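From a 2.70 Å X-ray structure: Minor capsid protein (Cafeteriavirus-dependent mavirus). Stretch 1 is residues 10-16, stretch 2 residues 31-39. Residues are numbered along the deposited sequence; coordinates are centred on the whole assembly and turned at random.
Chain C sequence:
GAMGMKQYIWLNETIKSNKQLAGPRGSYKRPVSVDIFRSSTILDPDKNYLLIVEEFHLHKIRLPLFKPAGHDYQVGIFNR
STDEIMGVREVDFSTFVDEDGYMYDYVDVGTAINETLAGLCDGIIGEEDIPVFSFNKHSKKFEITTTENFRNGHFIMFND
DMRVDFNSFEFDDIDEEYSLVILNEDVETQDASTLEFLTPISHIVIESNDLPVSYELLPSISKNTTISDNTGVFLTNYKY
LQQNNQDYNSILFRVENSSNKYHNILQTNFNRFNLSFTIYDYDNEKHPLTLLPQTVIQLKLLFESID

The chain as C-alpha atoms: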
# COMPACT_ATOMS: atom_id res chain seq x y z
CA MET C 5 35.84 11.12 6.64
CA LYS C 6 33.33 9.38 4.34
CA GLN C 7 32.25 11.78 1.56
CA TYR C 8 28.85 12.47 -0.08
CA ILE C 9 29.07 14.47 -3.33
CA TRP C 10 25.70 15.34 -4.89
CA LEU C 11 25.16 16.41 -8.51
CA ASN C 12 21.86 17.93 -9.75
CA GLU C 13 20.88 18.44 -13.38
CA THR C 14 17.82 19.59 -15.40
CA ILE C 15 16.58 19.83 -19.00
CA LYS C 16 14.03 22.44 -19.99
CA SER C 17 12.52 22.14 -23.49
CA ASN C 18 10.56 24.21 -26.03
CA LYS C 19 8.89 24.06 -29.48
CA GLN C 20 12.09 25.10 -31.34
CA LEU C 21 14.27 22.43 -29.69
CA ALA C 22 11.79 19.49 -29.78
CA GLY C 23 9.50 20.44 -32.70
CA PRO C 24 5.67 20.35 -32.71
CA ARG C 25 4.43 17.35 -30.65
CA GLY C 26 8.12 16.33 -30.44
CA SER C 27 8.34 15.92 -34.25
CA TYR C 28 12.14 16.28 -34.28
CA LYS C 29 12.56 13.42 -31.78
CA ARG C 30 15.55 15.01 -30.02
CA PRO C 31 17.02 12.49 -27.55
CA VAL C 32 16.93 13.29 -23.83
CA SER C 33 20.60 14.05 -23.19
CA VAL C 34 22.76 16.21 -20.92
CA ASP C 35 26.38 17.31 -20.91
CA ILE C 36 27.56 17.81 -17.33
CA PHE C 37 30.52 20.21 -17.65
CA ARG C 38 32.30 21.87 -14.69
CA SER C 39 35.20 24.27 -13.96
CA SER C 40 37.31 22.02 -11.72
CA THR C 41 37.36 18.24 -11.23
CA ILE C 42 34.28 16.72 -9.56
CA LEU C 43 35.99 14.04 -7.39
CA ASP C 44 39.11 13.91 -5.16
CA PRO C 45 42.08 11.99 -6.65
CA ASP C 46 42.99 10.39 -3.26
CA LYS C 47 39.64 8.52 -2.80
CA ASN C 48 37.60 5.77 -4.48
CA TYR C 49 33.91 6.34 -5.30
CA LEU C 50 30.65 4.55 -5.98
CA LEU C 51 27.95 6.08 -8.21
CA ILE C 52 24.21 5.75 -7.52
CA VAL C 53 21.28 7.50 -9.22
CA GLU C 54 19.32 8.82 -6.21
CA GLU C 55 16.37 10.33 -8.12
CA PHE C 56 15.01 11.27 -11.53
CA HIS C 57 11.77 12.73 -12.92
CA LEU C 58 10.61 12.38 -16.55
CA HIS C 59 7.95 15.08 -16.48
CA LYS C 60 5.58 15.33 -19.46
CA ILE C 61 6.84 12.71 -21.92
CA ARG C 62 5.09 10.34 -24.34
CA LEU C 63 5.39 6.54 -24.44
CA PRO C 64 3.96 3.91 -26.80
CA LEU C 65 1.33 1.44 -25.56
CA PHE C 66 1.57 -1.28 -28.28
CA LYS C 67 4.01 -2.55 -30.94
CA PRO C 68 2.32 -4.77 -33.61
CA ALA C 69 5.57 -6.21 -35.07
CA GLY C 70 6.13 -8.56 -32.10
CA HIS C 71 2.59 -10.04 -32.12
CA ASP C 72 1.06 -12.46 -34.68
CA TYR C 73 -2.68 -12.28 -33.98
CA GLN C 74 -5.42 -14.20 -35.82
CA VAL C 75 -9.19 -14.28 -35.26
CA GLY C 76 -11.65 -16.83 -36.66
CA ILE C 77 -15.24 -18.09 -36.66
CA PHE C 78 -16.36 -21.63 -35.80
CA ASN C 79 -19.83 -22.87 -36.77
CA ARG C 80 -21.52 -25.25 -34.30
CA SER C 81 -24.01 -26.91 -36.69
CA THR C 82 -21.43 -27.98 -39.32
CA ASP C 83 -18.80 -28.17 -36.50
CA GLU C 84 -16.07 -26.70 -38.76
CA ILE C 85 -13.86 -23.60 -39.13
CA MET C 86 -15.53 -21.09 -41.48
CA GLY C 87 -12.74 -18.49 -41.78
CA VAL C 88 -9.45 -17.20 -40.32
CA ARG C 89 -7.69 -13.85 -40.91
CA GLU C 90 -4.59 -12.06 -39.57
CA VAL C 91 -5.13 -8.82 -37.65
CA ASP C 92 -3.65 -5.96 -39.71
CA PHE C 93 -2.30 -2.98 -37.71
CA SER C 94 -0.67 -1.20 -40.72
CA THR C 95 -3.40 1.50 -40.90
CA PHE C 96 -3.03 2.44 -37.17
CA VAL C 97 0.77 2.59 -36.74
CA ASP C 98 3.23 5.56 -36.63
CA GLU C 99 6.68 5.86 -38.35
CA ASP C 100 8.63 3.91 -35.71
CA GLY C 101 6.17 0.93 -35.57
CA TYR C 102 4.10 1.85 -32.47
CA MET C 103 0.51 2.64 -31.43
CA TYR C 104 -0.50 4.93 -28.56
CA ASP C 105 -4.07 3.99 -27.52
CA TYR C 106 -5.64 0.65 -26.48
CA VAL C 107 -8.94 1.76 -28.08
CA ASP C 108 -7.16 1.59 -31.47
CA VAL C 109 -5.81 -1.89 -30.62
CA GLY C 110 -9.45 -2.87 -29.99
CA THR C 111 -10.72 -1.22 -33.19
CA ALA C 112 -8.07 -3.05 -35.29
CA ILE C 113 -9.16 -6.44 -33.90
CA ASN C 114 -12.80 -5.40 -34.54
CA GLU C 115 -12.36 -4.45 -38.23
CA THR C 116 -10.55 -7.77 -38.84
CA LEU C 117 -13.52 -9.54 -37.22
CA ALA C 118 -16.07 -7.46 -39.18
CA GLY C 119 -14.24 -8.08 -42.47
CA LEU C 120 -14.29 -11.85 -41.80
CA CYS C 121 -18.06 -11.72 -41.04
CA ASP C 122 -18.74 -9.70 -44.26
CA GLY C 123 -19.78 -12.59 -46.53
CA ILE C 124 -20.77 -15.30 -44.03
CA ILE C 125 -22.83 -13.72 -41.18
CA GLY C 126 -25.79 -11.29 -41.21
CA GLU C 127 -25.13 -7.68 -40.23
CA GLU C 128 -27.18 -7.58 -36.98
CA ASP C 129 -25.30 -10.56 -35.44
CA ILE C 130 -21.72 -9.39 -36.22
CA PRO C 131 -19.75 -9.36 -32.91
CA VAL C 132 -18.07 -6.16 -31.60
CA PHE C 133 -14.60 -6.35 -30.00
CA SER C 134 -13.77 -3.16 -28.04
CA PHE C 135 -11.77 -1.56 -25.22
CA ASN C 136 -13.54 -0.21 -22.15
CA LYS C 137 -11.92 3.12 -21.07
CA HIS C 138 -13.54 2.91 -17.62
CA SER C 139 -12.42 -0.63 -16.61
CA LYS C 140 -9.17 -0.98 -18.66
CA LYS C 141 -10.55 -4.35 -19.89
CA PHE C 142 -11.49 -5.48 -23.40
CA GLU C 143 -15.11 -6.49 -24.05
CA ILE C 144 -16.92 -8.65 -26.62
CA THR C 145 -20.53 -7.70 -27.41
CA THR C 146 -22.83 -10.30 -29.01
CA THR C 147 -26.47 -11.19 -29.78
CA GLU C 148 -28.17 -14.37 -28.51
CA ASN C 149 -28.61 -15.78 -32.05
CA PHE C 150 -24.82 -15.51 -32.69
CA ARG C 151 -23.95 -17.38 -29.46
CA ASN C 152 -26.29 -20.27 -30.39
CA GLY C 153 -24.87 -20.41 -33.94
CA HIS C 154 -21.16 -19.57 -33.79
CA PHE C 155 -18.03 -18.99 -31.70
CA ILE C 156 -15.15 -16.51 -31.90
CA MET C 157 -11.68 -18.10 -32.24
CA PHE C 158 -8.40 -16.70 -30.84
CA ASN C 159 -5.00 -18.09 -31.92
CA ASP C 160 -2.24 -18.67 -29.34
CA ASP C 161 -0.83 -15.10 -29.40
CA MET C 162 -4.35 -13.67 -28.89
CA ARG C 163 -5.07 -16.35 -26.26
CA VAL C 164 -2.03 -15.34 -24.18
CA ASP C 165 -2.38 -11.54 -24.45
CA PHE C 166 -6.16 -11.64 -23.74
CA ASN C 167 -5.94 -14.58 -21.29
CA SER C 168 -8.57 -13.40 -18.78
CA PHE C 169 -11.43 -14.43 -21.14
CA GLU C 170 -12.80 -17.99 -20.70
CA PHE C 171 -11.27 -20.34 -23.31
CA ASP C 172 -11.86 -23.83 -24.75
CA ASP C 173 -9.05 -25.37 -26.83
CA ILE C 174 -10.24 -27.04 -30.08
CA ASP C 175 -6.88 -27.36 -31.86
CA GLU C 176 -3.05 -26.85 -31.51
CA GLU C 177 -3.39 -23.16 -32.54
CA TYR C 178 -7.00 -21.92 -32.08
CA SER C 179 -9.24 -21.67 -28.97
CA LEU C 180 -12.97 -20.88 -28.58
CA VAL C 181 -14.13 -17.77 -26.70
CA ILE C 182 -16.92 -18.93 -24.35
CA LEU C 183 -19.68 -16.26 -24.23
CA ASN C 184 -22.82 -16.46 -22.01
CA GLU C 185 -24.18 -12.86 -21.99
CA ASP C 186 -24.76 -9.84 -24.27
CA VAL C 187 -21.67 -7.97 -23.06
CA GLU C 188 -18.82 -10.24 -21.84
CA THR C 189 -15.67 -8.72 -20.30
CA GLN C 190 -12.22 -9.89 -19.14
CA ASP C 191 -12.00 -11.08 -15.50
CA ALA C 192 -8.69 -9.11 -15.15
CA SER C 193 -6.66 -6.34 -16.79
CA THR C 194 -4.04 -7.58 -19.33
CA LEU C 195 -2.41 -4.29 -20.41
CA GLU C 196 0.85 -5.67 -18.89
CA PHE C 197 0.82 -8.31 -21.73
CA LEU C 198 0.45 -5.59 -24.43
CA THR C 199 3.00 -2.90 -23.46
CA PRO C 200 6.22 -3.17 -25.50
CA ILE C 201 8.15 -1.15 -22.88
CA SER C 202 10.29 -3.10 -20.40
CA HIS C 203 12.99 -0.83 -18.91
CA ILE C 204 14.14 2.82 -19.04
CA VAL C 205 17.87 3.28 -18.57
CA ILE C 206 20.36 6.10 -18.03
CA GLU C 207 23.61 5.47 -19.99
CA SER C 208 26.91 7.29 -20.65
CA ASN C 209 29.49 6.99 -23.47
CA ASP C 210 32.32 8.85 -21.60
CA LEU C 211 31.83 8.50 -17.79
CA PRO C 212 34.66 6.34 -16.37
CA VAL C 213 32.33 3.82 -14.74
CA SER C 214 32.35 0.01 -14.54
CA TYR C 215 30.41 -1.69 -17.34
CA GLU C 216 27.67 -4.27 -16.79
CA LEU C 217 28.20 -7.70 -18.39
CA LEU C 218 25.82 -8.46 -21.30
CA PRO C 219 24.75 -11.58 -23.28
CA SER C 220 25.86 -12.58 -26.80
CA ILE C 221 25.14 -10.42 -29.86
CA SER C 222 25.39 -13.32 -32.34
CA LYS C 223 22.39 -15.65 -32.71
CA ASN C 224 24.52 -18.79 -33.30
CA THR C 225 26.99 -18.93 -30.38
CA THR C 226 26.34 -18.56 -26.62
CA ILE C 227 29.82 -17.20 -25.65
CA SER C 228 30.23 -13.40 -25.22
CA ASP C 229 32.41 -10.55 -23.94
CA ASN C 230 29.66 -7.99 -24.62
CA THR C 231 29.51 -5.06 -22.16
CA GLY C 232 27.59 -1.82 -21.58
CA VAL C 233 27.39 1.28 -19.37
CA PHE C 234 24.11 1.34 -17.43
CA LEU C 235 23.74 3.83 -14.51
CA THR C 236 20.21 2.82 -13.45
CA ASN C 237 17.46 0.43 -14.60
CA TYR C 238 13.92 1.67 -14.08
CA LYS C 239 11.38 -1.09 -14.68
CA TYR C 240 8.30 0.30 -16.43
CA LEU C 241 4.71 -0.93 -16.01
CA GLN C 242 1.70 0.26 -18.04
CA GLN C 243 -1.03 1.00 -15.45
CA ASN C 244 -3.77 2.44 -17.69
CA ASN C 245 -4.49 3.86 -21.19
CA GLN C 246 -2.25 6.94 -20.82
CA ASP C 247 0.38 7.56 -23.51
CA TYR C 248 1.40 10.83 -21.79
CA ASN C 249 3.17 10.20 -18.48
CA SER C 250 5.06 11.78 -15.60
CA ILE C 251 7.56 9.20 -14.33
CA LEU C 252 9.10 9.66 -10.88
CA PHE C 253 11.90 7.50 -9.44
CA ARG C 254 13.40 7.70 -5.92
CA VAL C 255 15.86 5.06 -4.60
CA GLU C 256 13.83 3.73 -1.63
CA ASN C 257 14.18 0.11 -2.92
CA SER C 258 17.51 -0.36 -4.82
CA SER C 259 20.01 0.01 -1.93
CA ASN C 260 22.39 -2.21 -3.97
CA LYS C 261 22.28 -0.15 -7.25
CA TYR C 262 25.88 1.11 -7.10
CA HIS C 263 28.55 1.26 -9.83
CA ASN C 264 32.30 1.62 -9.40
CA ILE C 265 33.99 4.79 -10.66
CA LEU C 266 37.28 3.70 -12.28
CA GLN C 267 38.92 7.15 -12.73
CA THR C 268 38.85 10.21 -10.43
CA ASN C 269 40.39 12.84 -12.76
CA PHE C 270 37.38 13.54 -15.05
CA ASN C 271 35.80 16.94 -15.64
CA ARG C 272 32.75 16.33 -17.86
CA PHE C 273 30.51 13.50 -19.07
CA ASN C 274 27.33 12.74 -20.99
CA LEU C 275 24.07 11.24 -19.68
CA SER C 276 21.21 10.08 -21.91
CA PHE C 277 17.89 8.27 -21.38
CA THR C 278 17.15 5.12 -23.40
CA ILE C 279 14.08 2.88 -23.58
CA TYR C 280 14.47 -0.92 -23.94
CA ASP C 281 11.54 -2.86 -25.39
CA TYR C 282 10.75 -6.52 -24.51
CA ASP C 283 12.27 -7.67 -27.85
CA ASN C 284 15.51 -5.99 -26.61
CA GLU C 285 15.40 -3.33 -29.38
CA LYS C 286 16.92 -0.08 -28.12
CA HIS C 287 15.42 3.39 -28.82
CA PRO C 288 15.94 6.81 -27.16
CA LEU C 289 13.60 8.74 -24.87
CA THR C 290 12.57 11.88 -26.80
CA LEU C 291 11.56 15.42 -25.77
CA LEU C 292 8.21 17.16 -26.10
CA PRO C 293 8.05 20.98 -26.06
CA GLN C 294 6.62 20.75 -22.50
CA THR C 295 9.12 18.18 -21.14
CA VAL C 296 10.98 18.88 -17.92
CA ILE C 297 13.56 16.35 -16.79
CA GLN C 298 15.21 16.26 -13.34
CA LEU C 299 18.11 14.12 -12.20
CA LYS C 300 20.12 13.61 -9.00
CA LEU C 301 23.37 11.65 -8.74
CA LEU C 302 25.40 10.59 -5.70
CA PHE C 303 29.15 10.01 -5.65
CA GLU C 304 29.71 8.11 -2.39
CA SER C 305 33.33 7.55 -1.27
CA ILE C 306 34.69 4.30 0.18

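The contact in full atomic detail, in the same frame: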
# COMPACT_ATOMS: atom_id res chain seq x y z
N TRP C 10 27.00 15.35 -4.22
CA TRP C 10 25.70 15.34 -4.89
C TRP C 10 25.75 16.20 -6.13
O TRP C 10 26.26 17.32 -6.08
CB TRP C 10 24.62 15.91 -3.97
CG TRP C 10 24.38 15.14 -2.72
CD1 TRP C 10 24.90 15.41 -1.49
CD2 TRP C 10 23.57 13.98 -2.56
NE1 TRP C 10 24.47 14.49 -0.57
CE2 TRP C 10 23.64 13.60 -1.20
CE3 TRP C 10 22.78 13.22 -3.44
CZ2 TRP C 10 22.95 12.49 -0.70
CZ3 TRP C 10 22.09 12.11 -2.94
CH2 TRP C 10 22.19 11.76 -1.57
N LEU C 11 25.17 15.71 -7.22
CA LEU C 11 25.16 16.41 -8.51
C LEU C 11 23.73 16.46 -9.08
O LEU C 11 23.15 15.43 -9.41
CB LEU C 11 26.13 15.73 -9.49
CG LEU C 11 26.22 16.22 -10.94
CD1 LEU C 11 26.56 17.70 -11.03
CD2 LEU C 11 27.28 15.41 -11.67
N ASN C 12 23.20 17.68 -9.19
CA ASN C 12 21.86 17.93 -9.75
C ASN C 12 21.98 18.33 -11.21
O ASN C 12 22.99 18.91 -11.63
CB ASN C 12 21.15 19.05 -8.99
CG ASN C 12 20.85 18.67 -7.55
OD1 ASN C 12 19.75 18.20 -7.24
ND2 ASN C 12 21.83 18.85 -6.67
N GLU C 13 20.94 18.02 -11.98
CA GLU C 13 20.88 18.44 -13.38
C GLU C 13 19.43 18.48 -13.89
O GLU C 13 18.59 17.71 -13.43
CB GLU C 13 21.75 17.52 -14.24
CG GLU C 13 22.25 18.14 -15.54
CD GLU C 13 23.22 19.30 -15.37
OE1 GLU C 13 24.09 19.27 -14.47
OE2 GLU C 13 23.14 20.26 -16.18
N THR C 14 19.16 19.40 -14.81
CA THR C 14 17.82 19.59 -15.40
C THR C 14 17.87 19.85 -16.91
O THR C 14 18.87 20.34 -17.43
CB THR C 14 17.05 20.76 -14.74
OG1 THR C 14 17.87 21.94 -14.76
CG2 THR C 14 16.69 20.43 -13.31
N ILE C 15 16.78 19.50 -17.58
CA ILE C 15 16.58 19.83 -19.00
C ILE C 15 15.23 20.49 -19.11
O ILE C 15 14.21 19.88 -18.81
CB ILE C 15 16.58 18.58 -19.92
CG1 ILE C 15 17.80 17.69 -19.67
CG2 ILE C 15 16.54 18.99 -21.39
CD1 ILE C 15 17.67 16.32 -20.29
N LYS C 16 15.23 21.76 -19.50
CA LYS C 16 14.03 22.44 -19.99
C LYS C 16 13.94 22.21 -21.51
O LYS C 16 14.96 21.95 -22.16
CB LYS C 16 14.08 23.93 -19.64
CG LYS C 16 12.76 24.68 -19.85
CD LYS C 16 12.55 25.77 -18.81
CE LYS C 16 11.24 26.53 -19.01
NZ LYS C 16 10.08 25.86 -18.36
N PRO C 31 16.81 13.33 -28.73
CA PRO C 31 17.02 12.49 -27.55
C PRO C 31 17.20 13.29 -26.26
O PRO C 31 17.77 14.39 -26.28
CB PRO C 31 18.30 11.73 -27.89
CG PRO C 31 18.36 11.71 -29.37
CD PRO C 31 17.79 13.03 -29.79
N VAL C 32 16.71 12.73 -25.16
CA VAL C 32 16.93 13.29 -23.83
C VAL C 32 18.40 13.05 -23.49
O VAL C 32 18.81 11.91 -23.29
CB VAL C 32 16.02 12.64 -22.76
CG1 VAL C 32 16.44 13.06 -21.36
CG2 VAL C 32 14.57 13.02 -23.00
N SER C 33 19.17 14.13 -23.42
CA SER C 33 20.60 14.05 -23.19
C SER C 33 21.11 15.29 -22.46
O SER C 33 20.55 16.37 -22.61
CB SER C 33 21.31 13.89 -24.52
OG SER C 33 22.66 13.52 -24.33
N VAL C 34 22.15 15.11 -21.65
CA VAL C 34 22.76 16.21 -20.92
C VAL C 34 24.27 16.08 -20.88
O VAL C 34 24.79 15.00 -20.60
CB VAL C 34 22.32 16.28 -19.44
CG1 VAL C 34 22.65 17.65 -18.86
CG2 VAL C 34 20.84 16.03 -19.28
N ASP C 35 24.95 17.19 -21.14
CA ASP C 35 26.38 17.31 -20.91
C ASP C 35 26.60 18.01 -19.58
O ASP C 35 26.32 19.20 -19.44
CB ASP C 35 27.06 18.09 -22.03
CG ASP C 35 27.04 17.36 -23.37
OD1 ASP C 35 27.25 16.12 -23.39
OD2 ASP C 35 26.83 18.03 -24.40
N ILE C 36 27.07 17.25 -18.59
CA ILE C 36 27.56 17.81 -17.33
C ILE C 36 28.98 18.30 -17.61
O ILE C 36 29.83 17.51 -18.01
CB ILE C 36 27.59 16.78 -16.18
CG1 ILE C 36 26.16 16.46 -15.69
CG2 ILE C 36 28.44 17.27 -15.01
CD1 ILE C 36 25.45 15.40 -16.50
N PHE C 37 29.22 19.59 -17.39
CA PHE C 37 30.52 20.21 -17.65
C PHE C 37 30.80 21.22 -16.53
O PHE C 37 29.98 22.10 -16.27
CB PHE C 37 30.49 20.88 -19.04
CG PHE C 37 31.82 21.42 -19.55
CD1 PHE C 37 33.06 21.03 -19.02
CD2 PHE C 37 31.82 22.31 -20.62
CE1 PHE C 37 34.25 21.54 -19.53
CE2 PHE C 37 33.00 22.82 -21.14
CZ PHE C 37 34.22 22.43 -20.59
N ARG C 38 31.94 21.06 -15.86
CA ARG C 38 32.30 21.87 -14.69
C ARG C 38 33.70 22.51 -14.78
O ARG C 38 34.53 22.09 -15.59
CB ARG C 38 32.19 21.03 -13.42
CG ARG C 38 30.80 20.44 -13.23
CD ARG C 38 30.53 20.07 -11.78
NE ARG C 38 30.40 21.24 -10.92
CZ ARG C 38 29.33 22.02 -10.84
NH1 ARG C 38 28.24 21.78 -11.58
NH2 ARG C 38 29.34 23.06 -10.01
N SER C 39 33.93 23.52 -13.94
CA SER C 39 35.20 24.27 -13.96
C SER C 39 36.37 23.40 -13.52
O SER C 39 37.31 23.18 -14.29
CB SER C 39 35.12 25.51 -13.07
OG SER C 39 34.14 26.40 -13.55

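The two stretches meet mainly through their side chains. Strand 10-15 and strand 33-37 run in roughly opposite directions, with 138° between their N-to-C directions, and their axes come no closer than 8.0 Å. The nearest backbone pairs are similarly far apart: CA of Ile15 lies 7.4 Å from CA of Val34, and CA of Glu13 lies 7.8 Å from CA of Ile36. At this spacing the strands are not paired as neighbours in one sheet, and no hydrogen bond links them. The contact, which buries 344 Å² in total, is instead mostly a packing of side chains directed into the space between the two backbones. On stretch 1, Leu11, Glu13 and Ile15 point toward the partner while the intervening Asn12 and Thr14 point away, the alternation expected of an extended chain. Val34 and Ile36 answer from stretch 2, with Ser33, Asp35 and Phe37 turned away.

Ile15 has the largest area covered by the other stretch, 71 Å². Its chi1 is m and its chi2 is t, an extended arrangement that carries CD1 well out from its own backbone. This methyl makes the closest approach of the whole contact, 3.3 Å from CG2 of Val34, a tight distance for two methyl carbons. The same atom lies 3.6 Å from CG1 of Val32, whose CA-to-CB bond points sideways, and 3.7 Å from the carbonyl O of Ser33. The tip of Ile15 therefore rests against three consecutive residues, touching backbone as well as side chain. Ser33 takes part although its side chain is directed away, because its carbonyl oxygen borders the position occupied by CD1.

Glu13 follows with 59 Å², and both its CG and its carboxylate lie against stretch 2. Its CG lies 3.4 Å from CG1 of Val34, so that the two methyls of Val34 are divided between neighbours: CG2 faces Ile15 and CG1 faces Glu13. Farther along, chi1 in t and chi2 in p bring the carboxylate alongside Ile36, where OE1 of Glu13 is 3.7 Å from CG1 of Ile36. This is a van der Waals contact, and the carboxylate gains no polar partner from stretch 2. Within stretch 1, OE1 of Glu13 also comes within 3.1 Å of the carbonyl O of Asn12; as both are acceptors, the approach is not a hydrogen bond.

Leu11 completes the row, with 54 Å² covered. Its CD2 packs 4.0 Å from CG2 of Ile36, a looser apolar contact than those made by Ile15. Its other methyl, CD1, lies 4.4 Å from NH1 of Arg38, approaching the guanidinium obliquely. NH1 and NH2 of Arg38 are hydrogen-bonded elsewhere in the structure, so the proximity of Leu11 does not leave these nitrogens without partners. Along the row the closest approaches lengthen from Ile15 and Glu13 to Leu11, with the tightest packing gathered around Val34.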